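Local structure of cytolethal distending toxin protein B (Haemophilus ducreyi, 1SR4) at residues 3-8 / 37-42. The protein is the DNase I-like subunit of a tripartite bacterial genotoxin and probably damages host DNA, which would arrest the cell cycle. Sequence-based numbering, arbitrary orientation.
Sequences SDFKVA and ADILMV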
ATOM      1  N   SER B   3     -11.572 -18.575   1.873  1.00 18.17           N
ATOM      2  CA  SER B   3     -12.301 -17.466   1.266  1.00 18.66           C
ATOM      3  C   SER B   3     -12.957 -16.518   2.271  1.00 18.67           C
ATOM      4  O   SER B   3     -13.412 -15.441   1.889  1.00 20.24           O
ATOM      5  CB  SER B   3     -13.348 -17.985   0.263  1.00 18.27           C
ATOM      6  OG  SER B   3     -14.438 -18.620   0.913  1.00 20.89           O
ATOM      7  N   ASP B   4     -13.006 -16.900   3.548  1.00 18.64           N
ATOM      8  CA  ASP B   4     -13.586 -16.019   4.563  1.00 18.91           C
ATOM      9  C   ASP B   4     -12.612 -14.880   4.852  1.00 18.95           C
ATOM     10  O   ASP B   4     -13.005 -13.846   5.381  1.00 18.71           O
ATOM     11  CB  ASP B   4     -13.824 -16.731   5.895  1.00 18.91           C
ATOM     12  CG  ASP B   4     -14.785 -17.907   5.790  1.00 21.79           C
ATOM     13  OD1 ASP B   4     -15.640 -17.913   4.884  1.00 21.18           O
ATOM     14  OD2 ASP B   4     -14.683 -18.822   6.644  1.00 21.44           O
ATOM     15  N   PHE B   5     -11.341 -15.083   4.516  1.00 17.43           N
ATOM     16  CA  PHE B   5     -10.295 -14.093   4.793  1.00 16.26           C
ATOM     17  C   PHE B   5      -9.901 -13.194   3.635  1.00 15.53           C
ATOM     18  O   PHE B   5      -9.954 -13.596   2.474  1.00 15.28           O
ATOM     19  CB  PHE B   5      -8.995 -14.785   5.237  1.00 14.86           C
ATOM     20  CG  PHE B   5      -9.091 -15.537   6.521  1.00 16.84           C
ATOM     21  CD1 PHE B   5      -8.571 -14.999   7.696  1.00 18.24           C
ATOM     22  CD2 PHE B   5      -9.654 -16.808   6.562  1.00 17.78           C
ATOM     23  CE1 PHE B   5      -8.608 -15.725   8.894  1.00 18.25           C
ATOM     24  CE2 PHE B   5      -9.693 -17.533   7.754  1.00 15.97           C
ATOM     25  CZ  PHE B   5      -9.172 -16.995   8.913  1.00 16.61           C
ATOM     26  N   LYS B   6      -9.484 -11.974   3.975  1.00 14.00           N
ATOM     27  CA  LYS B   6      -8.945 -11.040   3.002  1.00 12.88           C
ATOM     28  C   LYS B   6      -7.450 -11.213   3.250  1.00 10.22           C
ATOM     29  O   LYS B   6      -6.930 -10.851   4.312  1.00  9.01           O
ATOM     30  CB  LYS B   6      -9.370  -9.600   3.309  1.00 15.35           C
ATOM     31  CG  LYS B   6     -10.844  -9.316   3.026  1.00 19.29           C
ATOM     32  CD  LYS B   6     -11.140  -7.821   3.123  1.00 25.77           C
ATOM     33  CE  LYS B   6     -12.473  -7.474   2.479  1.00 27.49           C
ATOM     34  NZ  LYS B   6     -13.610  -8.174   3.153  1.00 31.44           N
ATOM     35  N   VAL B   7      -6.769 -11.798   2.277  1.00 10.89           N
ATOM     36  CA  VAL B   7      -5.340 -12.066   2.388  1.00 10.79           C
ATOM     37  C   VAL B   7      -4.602 -11.166   1.412  1.00 10.78           C
ATOM     38  O   VAL B   7      -5.119 -10.882   0.342  1.00 10.85           O
ATOM     39  CB  VAL B   7      -5.043 -13.540   2.038  1.00 11.39           C
ATOM     40  CG1 VAL B   7      -3.515 -13.817   2.128  1.00  8.45           C
ATOM     41  CG2 VAL B   7      -5.826 -14.464   2.990  1.00  8.30           C
ATOM     42  N   ALA B   8      -3.416 -10.692   1.794  1.00  9.78           N
ATOM     43  CA  ALA B   8      -2.633  -9.827   0.909  1.00  9.71           C
ATOM     44  C   ALA B   8      -1.162 -10.115   1.092  1.00  8.79           C
ATOM     45  O   ALA B   8      -0.749 -10.764   2.055  1.00  9.80           O
ATOM     46  CB  ALA B   8      -2.905  -8.329   1.203  1.00  5.74           C
ATOM     47  N   ALA B  37      -6.701  -5.964   4.875  1.00 12.32           N
ATOM     48  CA  ALA B  37      -6.428  -7.394   4.965  1.00 11.86           C
ATOM     49  C   ALA B  37      -6.507  -7.931   6.377  1.00 10.45           C
ATOM     50  O   ALA B  37      -6.120  -7.263   7.333  1.00 11.18           O
ATOM     51  CB  ALA B  37      -5.039  -7.718   4.378  1.00 10.92           C
ATOM     52  N   ASP B  38      -7.009  -9.153   6.493  1.00 10.92           N
ATOM     53  CA  ASP B  38      -7.071  -9.859   7.771  1.00 11.79           C
ATOM     54  C   ASP B  38      -5.693 -10.474   8.032  1.00 12.21           C
ATOM     55  O   ASP B  38      -5.278 -10.671   9.185  1.00 12.02           O
ATOM     56  CB  ASP B  38      -8.080 -11.000   7.691  1.00 12.08           C
ATOM     57  CG  ASP B  38      -9.479 -10.508   7.478  1.00 14.62           C
ATOM     58  OD1 ASP B  38      -9.975  -9.790   8.362  1.00 16.79           O
ATOM     59  OD2 ASP B  38     -10.073 -10.828   6.434  1.00 15.00           O
ATOM     60  N   ILE B  39      -5.013 -10.791   6.934  1.00 11.54           N
ATOM     61  CA  ILE B  39      -3.699 -11.408   6.970  1.00 11.97           C
ATOM     62  C   ILE B  39      -2.879 -10.815   5.846  1.00 11.00           C
ATOM     63  O   ILE B  39      -3.301 -10.824   4.698  1.00 11.44           O
ATOM     64  CB  ILE B  39      -3.794 -12.945   6.756  1.00 13.48           C
ATOM     65  CG1 ILE B  39      -4.603 -13.575   7.901  1.00 15.56           C
ATOM     66  CG2 ILE B  39      -2.387 -13.545   6.681  1.00 13.27           C
ATOM     67  CD1 ILE B  39      -5.014 -14.992   7.660  1.00 18.71           C
ATOM     68  N   LEU B  40      -1.705 -10.298   6.185  1.00  9.59           N
ATOM     69  CA  LEU B  40      -0.817  -9.709   5.204  1.00  9.11           C
ATOM     70  C   LEU B  40       0.565 -10.357   5.270  1.00 10.09           C
ATOM     71  O   LEU B  40       1.185 -10.366   6.331  1.00  9.76           O
ATOM     72  CB  LEU B  40      -0.661  -8.217   5.491  1.00  8.51           C
ATOM     73  CG  LEU B  40       0.466  -7.495   4.745  1.00  8.11           C
ATOM     74  CD1 LEU B  40       0.138  -7.417   3.253  1.00  5.89           C
ATOM     75  CD2 LEU B  40       0.640  -6.084   5.344  1.00  8.99           C
ATOM     76  N   MET B  41       1.048 -10.902   4.160  1.00 10.71           N
ATOM     77  CA  MET B  41       2.391 -11.482   4.163  1.00 12.99           C
ATOM     78  C   MET B  41       3.370 -10.418   3.678  1.00 12.61           C
ATOM     79  O   MET B  41       3.074  -9.666   2.738  1.00 10.16           O
ATOM     80  CB  MET B  41       2.505 -12.732   3.264  1.00 15.58           C
ATOM     81  CG  MET B  41       1.296 -13.116   2.415  1.00 23.59           C
ATOM     82  SD  MET B  41      -0.142 -13.787   3.286  1.00 25.54           S
ATOM     83  CE  MET B  41       0.749 -14.629   4.675  1.00 26.99           C
ATOM     84  N   VAL B  42       4.528 -10.341   4.333  1.00 12.83           N
ATOM     85  CA  VAL B  42       5.544  -9.360   3.971  1.00 11.18           C
ATOM     86  C   VAL B  42       6.887 -10.036   3.688  1.00 12.88           C
ATOM     87  O   VAL B  42       7.293 -10.951   4.404  1.00 13.93           O
ATOM     88  CB  VAL B  42       5.764  -8.335   5.114  1.00 11.18           C
ATOM     89  CG1 VAL B  42       6.673  -7.201   4.631  1.00  9.84           C
ATOM     90  CG2 VAL B  42       4.415  -7.751   5.582  1.00 11.22           C
TER
HETATM   91  O   HOH W   1     -12.716 -10.903   6.386  1.00 22.65           O
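Asp38 turns its CG beside its own backbone N (chi1 -65°), which brings the carboxylate up to the backbone of Lys6. Met41 has a nearly eclipsed chi1 (6°) and a bent chain, which lay its SD beside Val7 CG1 at 3.6 Å. Asp38 OD2 accepts from Lys6 N at 2.8 Å, using its anti lone pair. In return, Lys6 O takes two donors: Asp38 N at 2.8 Å, in the carbonyl plane, and Ile39 N at 3.2 Å, nearly in line with the C=O. A water also donates to Asp38 OD2 and to Asp4 O, linking the carboxylate to the backbone of Asp4.

Regular parallel pairing follows. Ala8 N donates to Ile39 O at 2.9 Å, and Met41 N to Ala8 O at 2.8 Å. On the face of Val7 and Ile39, Phe5 CD1 meets Ile39 CD1 at 3.6 Å. The CB of Asp38 lies at the edge of the Phe5 ring, whose plane stands 85° from the carboxylate. Phe134 and Val175 of the second sheet cover this face. On the other face Ala8 CB touches Ala37 CB and Leu40 CD1.

Strands 7-11 and 39-43 are joined through helix 20-31 as a beta-alpha-beta crossover in one sheet of the DNase I-like sandwich. The bonds to Lys6 extend the pairing beyond the regular strand. Lys6 NZ, 5.5 Å from Asp38 OD2, makes no salt bridge but may still modestly stabilise its negative charge.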